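Side-chain contacts in mandelate racemase/muconate lactonizing enzyme, C-terminal domain protein (Paracoccus denitrificans, PDB 4DWD), which binds magnesium and probably acts as a hydro-lyase of the enolase superfamily: residues S25-I30 with P334-P339; A148-A153 with D327-G332. All coordinates share one frame; numbering follows the deposited sequence.

Contact 1: residues S25-I30 with P334-P339; sequences SAFVRI and PVFRNP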
# COMPACT_ATOMS: atom_id res chain seq x y z
N SER B 25 34.74 22.07 22.12
CA SER B 25 34.62 20.78 21.48
C SER B 25 34.75 19.65 22.50
O SER B 25 35.12 19.88 23.67
CB SER B 25 35.65 20.64 20.36
OG SER B 25 35.36 21.57 19.33
N ALA B 26 34.41 18.45 22.05
CA ALA B 26 34.36 17.29 22.92
C ALA B 26 35.16 16.14 22.30
O ALA B 26 34.79 15.57 21.27
CB ALA B 26 32.91 16.88 23.14
N PHE B 27 36.28 15.82 22.95
CA PHE B 27 37.20 14.81 22.43
C PHE B 27 37.36 13.66 23.39
O PHE B 27 37.16 13.81 24.60
CB PHE B 27 38.57 15.42 22.10
CG PHE B 27 38.51 16.52 21.07
CD1 PHE B 27 38.16 16.23 19.76
CD2 PHE B 27 38.80 17.84 21.42
CE1 PHE B 27 38.11 17.23 18.80
CE2 PHE B 27 38.74 18.86 20.47
CZ PHE B 27 38.39 18.55 19.15
N VAL B 28 37.70 12.50 22.84
CA VAL B 28 38.06 11.34 23.63
C VAL B 28 39.49 10.97 23.26
O VAL B 28 39.81 10.81 22.08
CB VAL B 28 37.09 10.15 23.40
CG1 VAL B 28 37.58 8.90 24.12
CG2 VAL B 28 35.69 10.50 23.87
N ARG B 29 40.36 10.87 24.27
CA ARG B 29 41.72 10.40 24.05
C ARG B 29 41.86 9.03 24.67
O ARG B 29 41.62 8.86 25.87
CB ARG B 29 42.75 11.38 24.64
CG ARG B 29 44.18 10.85 24.52
CD ARG B 29 45.23 11.88 24.87
NE ARG B 29 45.07 12.42 26.21
CZ ARG B 29 45.59 13.59 26.60
NH1 ARG B 29 46.29 14.32 25.74
NH2 ARG B 29 45.40 14.02 27.83
N ILE B 30 42.21 8.04 23.85
CA ILE B 30 42.45 6.67 24.33
C ILE B 30 43.93 6.36 24.23
O ILE B 30 44.52 6.48 23.15
CB ILE B 30 41.59 5.62 23.59
CG1 ILE B 30 40.11 6.02 23.65
CG2 ILE B 30 41.80 4.23 24.18
CD1 ILE B 30 39.12 5.00 23.10
N PRO B 334 44.46 26.60 17.48
CA PRO B 334 45.78 25.98 17.50
C PRO B 334 45.82 24.57 18.09
O PRO B 334 46.91 23.99 18.20
CB PRO B 334 46.57 26.92 18.40
CG PRO B 334 45.57 27.39 19.40
CD PRO B 334 44.23 27.42 18.68
N VAL B 335 44.67 24.01 18.46
CA VAL B 335 44.67 22.67 19.08
C VAL B 335 45.23 21.62 18.13
O VAL B 335 45.95 20.71 18.57
CB VAL B 335 43.27 22.29 19.60
CG1 VAL B 335 43.20 20.81 19.98
CG2 VAL B 335 42.96 23.16 20.82
N PHE B 336 44.89 21.73 16.85
CA PHE B 336 45.42 20.82 15.83
C PHE B 336 46.39 21.53 14.91
O PHE B 336 46.24 22.71 14.63
CB PHE B 336 44.27 20.21 15.02
CG PHE B 336 43.29 19.45 15.85
CD1 PHE B 336 43.65 18.25 16.46
CD2 PHE B 336 42.01 19.95 16.06
CE1 PHE B 336 42.74 17.55 17.25
CE2 PHE B 336 41.10 19.27 16.84
CZ PHE B 336 41.47 18.07 17.44
N ARG B 337 47.42 20.81 14.46
CA ARG B 337 48.42 21.39 13.56
C ARG B 337 48.01 21.30 12.09
O ARG B 337 48.47 22.09 11.27
CB ARG B 337 49.78 20.74 13.78
CG ARG B 337 50.31 20.96 15.19
CD ARG B 337 51.81 20.70 15.26
NE ARG B 337 52.27 20.46 16.62
CZ ARG B 337 52.66 21.41 17.47
NH1 ARG B 337 53.07 21.07 18.69
NH2 ARG B 337 52.64 22.69 17.12
N ASN B 338 47.14 20.34 11.76
CA ASN B 338 46.73 20.11 10.38
C ASN B 338 45.22 19.94 10.20
O ASN B 338 44.78 19.01 9.53
CB ASN B 338 47.47 18.91 9.79
CG ASN B 338 47.15 17.61 10.50
OD1 ASN B 338 46.69 17.60 11.64
ND2 ASN B 338 47.40 16.50 9.83
N PRO B 339 44.41 20.84 10.80
CA PRO B 339 42.96 20.73 10.65
C PRO B 339 42.49 21.03 9.22
O PRO B 339 43.31 21.43 8.38
CB PRO B 339 42.44 21.77 11.64
CG PRO B 339 43.50 22.84 11.61
CD PRO B 339 44.81 22.11 11.45
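Phe27 and Phe336 meet ring to ring, approaching from opposite directions, in an offset edge-to-face (T-shaped) pair. The edge of the Phe336 ring is turned toward the face of Phe27, with the planes at 87° and the centroids 5.4 Å apart. The offset concentrates the touch at one end of each ring: Phe27 CZ lies 3.6 Å from Phe336 CZ, and Phe27 CE1 is 3.7 Å from that same Phe336 CZ. Phe336 CZ thus sits near the CZ/CE1 end of Phe27 and not over the ring centre. In Phe27, CG stands anti to the carbonyl carbon (chi1 -60°), which sends the ring off the strand toward the loop. Val335 closes one face of the Phe336 ring, its CG1 4.0 Å above the plane and over the centre, while Ile357 and Val359 also pack on this ring. The pair thus joins the two domains of the enolase superfamily fold: strand 24-32 belongs to the antiparallel sheet of the N-terminal capping domain, and the 334-339 loop belongs to the barrel domain, between strands 323-325 and 346-348. Val13, Trp39 and Glu41 of the flanking strands pack against Phe27 within its own sheet. With Phe27 cut back to an alanine, the edge of Phe336 is likely to lose its aromatic partner, and a gap to open between sheet and loop. Away from this buried apolar centre the character changes: the exposed Arg337 forms a salt bridge with Asp360, the partly exposed Asn338 hydrogen-bonds through its amide to the backbone of Gly356 and Val358, and on the strand the partly exposed Arg29 pairs with Glu9 of the neighbouring strand 5-14.

Contact 2: residues A148-A153 with D327-G332; sequences ARRVEA and DRWDRG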
# COMPACT_ATOMS: atom_id res chain seq x y z
N ALA B 148 30.10 35.24 -0.98
CA ALA B 148 31.21 35.68 -1.83
C ALA B 148 32.54 35.52 -1.10
O ALA B 148 33.52 35.06 -1.68
CB ALA B 148 31.01 37.11 -2.28
N ARG B 149 32.57 35.89 0.18
CA ARG B 149 33.79 35.78 0.99
C ARG B 149 34.30 34.33 1.07
O ARG B 149 35.48 34.06 0.84
CB ARG B 149 33.55 36.34 2.39
CG ARG B 149 34.80 36.43 3.26
CD ARG B 149 34.44 36.85 4.68
NE ARG B 149 33.79 35.77 5.43
CZ ARG B 149 34.43 34.76 6.01
NH1 ARG B 149 35.76 34.67 5.93
NH2 ARG B 149 33.74 33.83 6.67
N ARG B 150 33.40 33.40 1.42
CA ARG B 150 33.76 32.00 1.60
C ARG B 150 34.19 31.39 0.27
O ARG B 150 35.15 30.62 0.20
CB ARG B 150 32.58 31.20 2.18
CG ARG B 150 32.09 31.60 3.57
CD ARG B 150 32.89 31.00 4.73
NE ARG B 150 33.16 29.57 4.54
CZ ARG B 150 32.44 28.57 5.03
NH1 ARG B 150 31.38 28.80 5.81
NH2 ARG B 150 32.79 27.33 4.74
N VAL B 151 33.48 31.73 -0.80
CA VAL B 151 33.79 31.19 -2.13
C VAL B 151 35.17 31.63 -2.61
O VAL B 151 35.94 30.82 -3.13
CB VAL B 151 32.70 31.51 -3.17
CG1 VAL B 151 33.19 31.25 -4.59
CG2 VAL B 151 31.46 30.68 -2.87
N GLU B 152 35.49 32.91 -2.40
CA GLU B 152 36.80 33.44 -2.77
C GLU B 152 37.91 32.69 -2.01
O GLU B 152 38.95 32.37 -2.58
CB GLU B 152 36.89 34.95 -2.49
CG GLU B 152 38.10 35.65 -3.11
CD GLU B 152 39.41 35.42 -2.36
OE1 GLU B 152 39.38 35.16 -1.13
OE2 GLU B 152 40.48 35.51 -3.01
N ALA B 153 37.66 32.40 -0.74
CA ALA B 153 38.66 31.77 0.13
C ALA B 153 38.85 30.28 -0.15
O ALA B 153 39.97 29.75 -0.02
CB ALA B 153 38.29 31.99 1.59
N ASP B 327 31.15 26.51 8.90
CA ASP B 327 31.61 27.81 9.38
C ASP B 327 32.73 27.73 10.39
O ASP B 327 32.82 26.80 11.18
CB ASP B 327 30.45 28.59 10.00
CG ASP B 327 29.18 28.49 9.17
OD1 ASP B 327 28.55 27.42 9.19
OD2 ASP B 327 28.81 29.49 8.51
N ARG B 328 33.59 28.75 10.37
CA ARG B 328 34.62 28.93 11.39
C ARG B 328 35.55 27.74 11.53
O ARG B 328 35.97 27.37 12.63
CB ARG B 328 34.00 29.31 12.74
CG ARG B 328 33.16 30.58 12.73
CD ARG B 328 33.98 31.80 12.33
NE ARG B 328 35.28 31.84 13.01
CZ ARG B 328 35.50 32.40 14.20
NH1 ARG B 328 34.50 32.99 14.87
NH2 ARG B 328 36.72 32.38 14.73
N TRP B 329 35.90 27.14 10.39
CA TRP B 329 36.85 26.05 10.37
C TRP B 329 38.22 26.46 10.85
O TRP B 329 39.03 25.60 11.21
CB TRP B 329 36.90 25.38 9.00
CG TRP B 329 37.05 26.30 7.80
CD1 TRP B 329 36.03 26.89 7.03
CD2 TRP B 329 38.30 26.71 7.16
NE1 TRP B 329 36.57 27.64 6.01
CE2 TRP B 329 37.93 27.57 6.03
CE3 TRP B 329 39.65 26.46 7.40
CZ2 TRP B 329 38.88 28.14 5.19
CZ3 TRP B 329 40.60 27.05 6.55
CH2 TRP B 329 40.22 27.87 5.48
N ASP B 330 38.50 27.77 10.87
CA ASP B 330 39.74 28.31 11.43
C ASP B 330 39.95 27.87 12.88
O ASP B 330 41.10 27.81 13.34
CB ASP B 330 39.76 29.84 11.34
CG ASP B 330 38.66 30.50 12.18
OD1 ASP B 330 38.98 31.26 13.12
OD2 ASP B 330 37.47 30.29 11.90
N ARG B 331 38.87 27.56 13.60
CA ARG B 331 38.96 27.19 15.01
C ARG B 331 39.66 25.84 15.22
O ARG B 331 39.95 25.46 16.36
CB ARG B 331 37.59 27.20 15.70
CG ARG B 331 36.73 25.97 15.42
CD ARG B 331 35.32 26.12 15.97
NE ARG B 331 34.48 24.93 15.75
CZ ARG B 331 33.93 24.59 14.59
NH1 ARG B 331 34.13 25.34 13.51
NH2 ARG B 331 33.17 23.49 14.50
N GLY B 332 39.94 25.12 14.13
CA GLY B 332 40.76 23.91 14.21
C GLY B 332 42.13 24.18 14.81
O GLY B 332 42.70 23.32 15.48
O HOH W 1 30.56 31.23 7.21
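Bends at chi2 (-82°) and chi3 (-46°) fold the Arg150 side chain so that its guanidinium lies between Asp327 and Trp329, while chi1 of Trp329 (49°) puts the pyrrole edge, CD1 and NE1, beside Arg150 NH2. That nitrogen comes to the edge of the indole, near its plane, with Arg150 NH2 4.0 Å from Trp329 CD1. Toward Asp327 the ion pair is long, with Arg150 NH1 3.8 Å from Asp327 OD2. Water 1 bridges it: the water accepts from Arg150 NH1 at 2.9 Å and lies 2.8 Å from Asp327 OD2, to which it can donate. The stronger partners lie outside. Glu154 OE2 takes both Arg150 NE and Trp329 NE1, tying helix 140-154 to the short 3-10 turn at 329-331; Arg150 also bonds the carbonyls of Ser131 and Leu325, and Asp327 pairs with Arg162. Within the loop, Arg328 grips the Asp330 carboxylate side-on, its NE 2.9 Å from Asp330 OD2. The helix is thus joined to the loop after barrel strand 323-325 through a shared polar network, in which neighbouring acids probably offset the buried charge of Arg150 and direct pairing with Asp327 is secondary.

Overall arrangement
Contact 1 and contact 2 have centres about 19 Å apart, yet share one long loop of the barrel domain, between strands 323-325 and 346-348. Its earlier part, 327-332, faces helix 140-154 within the barrel domain; the later part, 334-339, reaches strand 24-32 in the sheet of the N-terminal domain. Along the chain the order is 25-30, 148-153, 327-332, 334-339, so the shorter closure of contact 2 falls within the longer one of contact 1. The two loop portions touch where Pro339 CG packs 3.7 Å from Gly332 C. One connection therefore links the barrel both to its own outer helix and to the capping domain.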